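Local coordinates for putative glutathione-regulated potassium-efflux system protein KefB (Vibrio parahaemolyticus RIMD 2210633, PDB 3C85) that probably works as a potassium/proton antiporter of the CPA2 family, represented here by its cytosolic, nucleotide-binding TrkA-N (RCK) domain, at residues V42-M47 with D56-R61. Sequence-based numbering, arbitrary orientation.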
loop_
_atom_site.group_PDB
_atom_site.type_symbol
_atom_site.label_atom_id
_atom_site.label_comp_id
_atom_site.label_asym_id
_atom_site.label_seq_id
_atom_site.Cartn_x
_atom_site.Cartn_y
_atom_site.Cartn_z
ATOM N N VAL A 42 -3.626 13.547 -15.182
ATOM C CA VAL A 42 -3.771 12.185 -14.630
ATOM C C VAL A 42 -5.266 11.920 -14.510
ATOM O O VAL A 42 -5.983 12.766 -14.005
ATOM C CB VAL A 42 -3.097 12.030 -13.218
ATOM C CG1 VAL A 42 -3.217 10.586 -12.703
ATOM C CG2 VAL A 42 -1.611 12.424 -13.273
ATOM N N LEU A 43 -5.729 10.784 -15.022
ATOM C CA LEU A 43 -7.089 10.327 -14.788
ATOM C C LEU A 43 -6.984 9.195 -13.772
ATOM O O LEU A 43 -6.218 8.246 -13.993
ATOM C CB LEU A 43 -7.668 9.793 -16.078
ATOM C CG LEU A 43 -9.137 9.636 -16.340
ATOM C CD1 LEU A 43 -9.968 10.893 -15.992
ATOM C CD2 LEU A 43 -9.222 9.380 -17.855
ATOM N N ILE A 44 -7.694 9.295 -12.650
ATOM C CA ILE A 44 -7.638 8.211 -11.633
ATOM C C ILE A 44 -8.986 7.496 -11.636
ATOM O O ILE A 44 -9.991 8.047 -11.277
ATOM C CB ILE A 44 -7.290 8.733 -10.232
ATOM C CG1 ILE A 44 -5.945 9.504 -10.309
ATOM C CG2 ILE A 44 -7.238 7.566 -9.208
ATOM C CD1 ILE A 44 -5.545 10.115 -8.992
ATOM N N LEU A 45 -9.018 6.273 -12.106
ATOM C CA LEU A 45 -10.296 5.595 -12.223
ATOM C C LEU A 45 -10.544 4.801 -10.935
ATOM O O LEU A 45 -9.923 3.742 -10.721
ATOM C CB LEU A 45 -10.252 4.663 -13.430
ATOM C CG LEU A 45 -9.978 5.356 -14.791
ATOM C CD1 LEU A 45 -9.936 4.304 -15.902
ATOM C CD2 LEU A 45 -11.083 6.371 -15.067
ATOM N N GLY A 46 -11.452 5.283 -10.092
ATOM C CA GLY A 46 -11.753 4.577 -8.829
ATOM C C GLY A 46 -11.195 5.508 -7.792
ATOM O O GLY A 46 -9.996 5.775 -7.808
HETATM N N MSE A 47 -12.057 6.027 -6.914
HETATM C CA MSE A 47 -11.600 6.892 -5.820
HETATM C C MSE A 47 -12.019 6.341 -4.460
HETATM O O MSE A 47 -12.508 7.085 -3.581
HETATM C CB MSE A 47 -12.100 8.349 -6.017
HETATM C CG MSE A 47 -11.442 9.033 -7.149
HETATM SE SE MSE A 47 -9.569 9.460 -6.880
HETATM C CE MSE A 47 -9.751 10.691 -5.363
ATOM N N ASP A 56 -3.972 12.123 -3.533
ATOM C CA ASP A 56 -3.391 13.006 -2.526
ATOM C C ASP A 56 -1.860 13.050 -2.582
ATOM O O ASP A 56 -1.239 14.116 -2.408
ATOM C CB ASP A 56 -3.872 12.563 -1.167
ATOM C CG ASP A 56 -5.275 13.019 -0.882
ATOM O OD1 ASP A 56 -5.919 13.655 -1.761
ATOM O OD2 ASP A 56 -5.749 12.712 0.224
ATOM N N GLU A 57 -1.249 11.893 -2.820
ATOM C CA GLU A 57 0.203 11.810 -3.014
ATOM C C GLU A 57 0.698 12.597 -4.259
ATOM O O GLU A 57 1.681 13.339 -4.192
ATOM C CB GLU A 57 0.617 10.341 -3.066
ATOM C CG GLU A 57 2.092 10.101 -3.340
ATOM C CD GLU A 57 2.963 10.479 -2.163
ATOM O OE1 GLU A 57 2.461 10.532 -1.011
ATOM O OE2 GLU A 57 4.157 10.721 -2.387
ATOM N N LEU A 58 0.008 12.452 -5.378
ATOM C CA LEU A 58 0.274 13.304 -6.551
ATOM C C LEU A 58 0.018 14.787 -6.274
ATOM O O LEU A 58 0.800 15.638 -6.722
ATOM C CB LEU A 58 -0.578 12.861 -7.760
ATOM C CG LEU A 58 -0.311 11.452 -8.309
ATOM C CD1 LEU A 58 -1.417 10.973 -9.254
ATOM C CD2 LEU A 58 1.075 11.401 -8.978
ATOM N N ARG A 59 -1.084 15.122 -5.592
ATOM C CA ARG A 59 -1.343 16.540 -5.285
ATOM C C ARG A 59 -0.185 17.155 -4.473
ATOM O O ARG A 59 0.224 18.284 -4.719
ATOM C CB ARG A 59 -2.670 16.739 -4.555
ATOM C CG ARG A 59 -2.931 18.209 -4.172
ATOM C CD ARG A 59 -4.116 18.387 -3.226
ATOM N NE ARG A 59 -5.417 18.166 -3.880
ATOM C CZ ARG A 59 -6.212 19.107 -4.402
ATOM N NH1 ARG A 59 -7.374 18.740 -4.953
ATOM N NH2 ARG A 59 -5.873 20.412 -4.378
ATOM N N ALA A 60 0.347 16.393 -3.517
ATOM C CA ALA A 60 1.468 16.845 -2.692
ATOM C C ALA A 60 2.737 17.152 -3.500
ATOM O O ALA A 60 3.464 18.080 -3.175
ATOM C CB ALA A 60 1.763 15.793 -1.620
ATOM N N ARG A 61 3.014 16.353 -4.534
ATOM C CA ARG A 61 4.246 16.486 -5.339
ATOM C C ARG A 61 4.068 17.441 -6.531
ATOM O O ARG A 61 4.955 18.271 -6.827
ATOM C CB ARG A 61 4.724 15.101 -5.817
ATOM C CG ARG A 61 6.079 15.061 -6.561
ATOM C CD ARG A 61 6.960 13.888 -6.091
ATOM N NE ARG A 61 7.741 14.248 -4.900
ATOM C CZ ARG A 61 8.490 13.409 -4.187
ATOM N NH1 ARG A 61 8.590 12.126 -4.527
ATOM N NH2 ARG A 61 9.145 13.859 -3.123
#
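V42 and L58 have the nearest CA atoms across the contact, 9.1 Å apart, where strand 42-45 packs against the C-terminal half of helix 49-62. Both residues project into the gap and meet tip to tip, V42 CG1 lying 3.9 Å from L58 CD1. The V42 torsion (chi1 -178°) sets CG1 beside the carbonyl carbon and CG2 beside the backbone N; both branches face the leucine, CG1 slightly nearer. Two residues along the strand, I44 points to the same face, and its terminal CD1 comes within 4.2 Å of the same L58 methyl. L58 CD1 is thus shared between two strand side chains, and the leucine also touches S66 and L110 on the flanking strands. C172 of the second subunit packs on L58, and F179 of that subunit on V42, so this small core continues into the dimer interface. The strand and helix begin a Rossmann-type beta-alpha-beta unit; the turn joining them starts at G46, and E70, an AMP-binding residue, accepts a hydrogen bond from the M47 backbone N. Aliphatic methyls alone join the two segments, without a directional bond, so the helix's position along the strand probably depends on the connecting turn and surrounding packing.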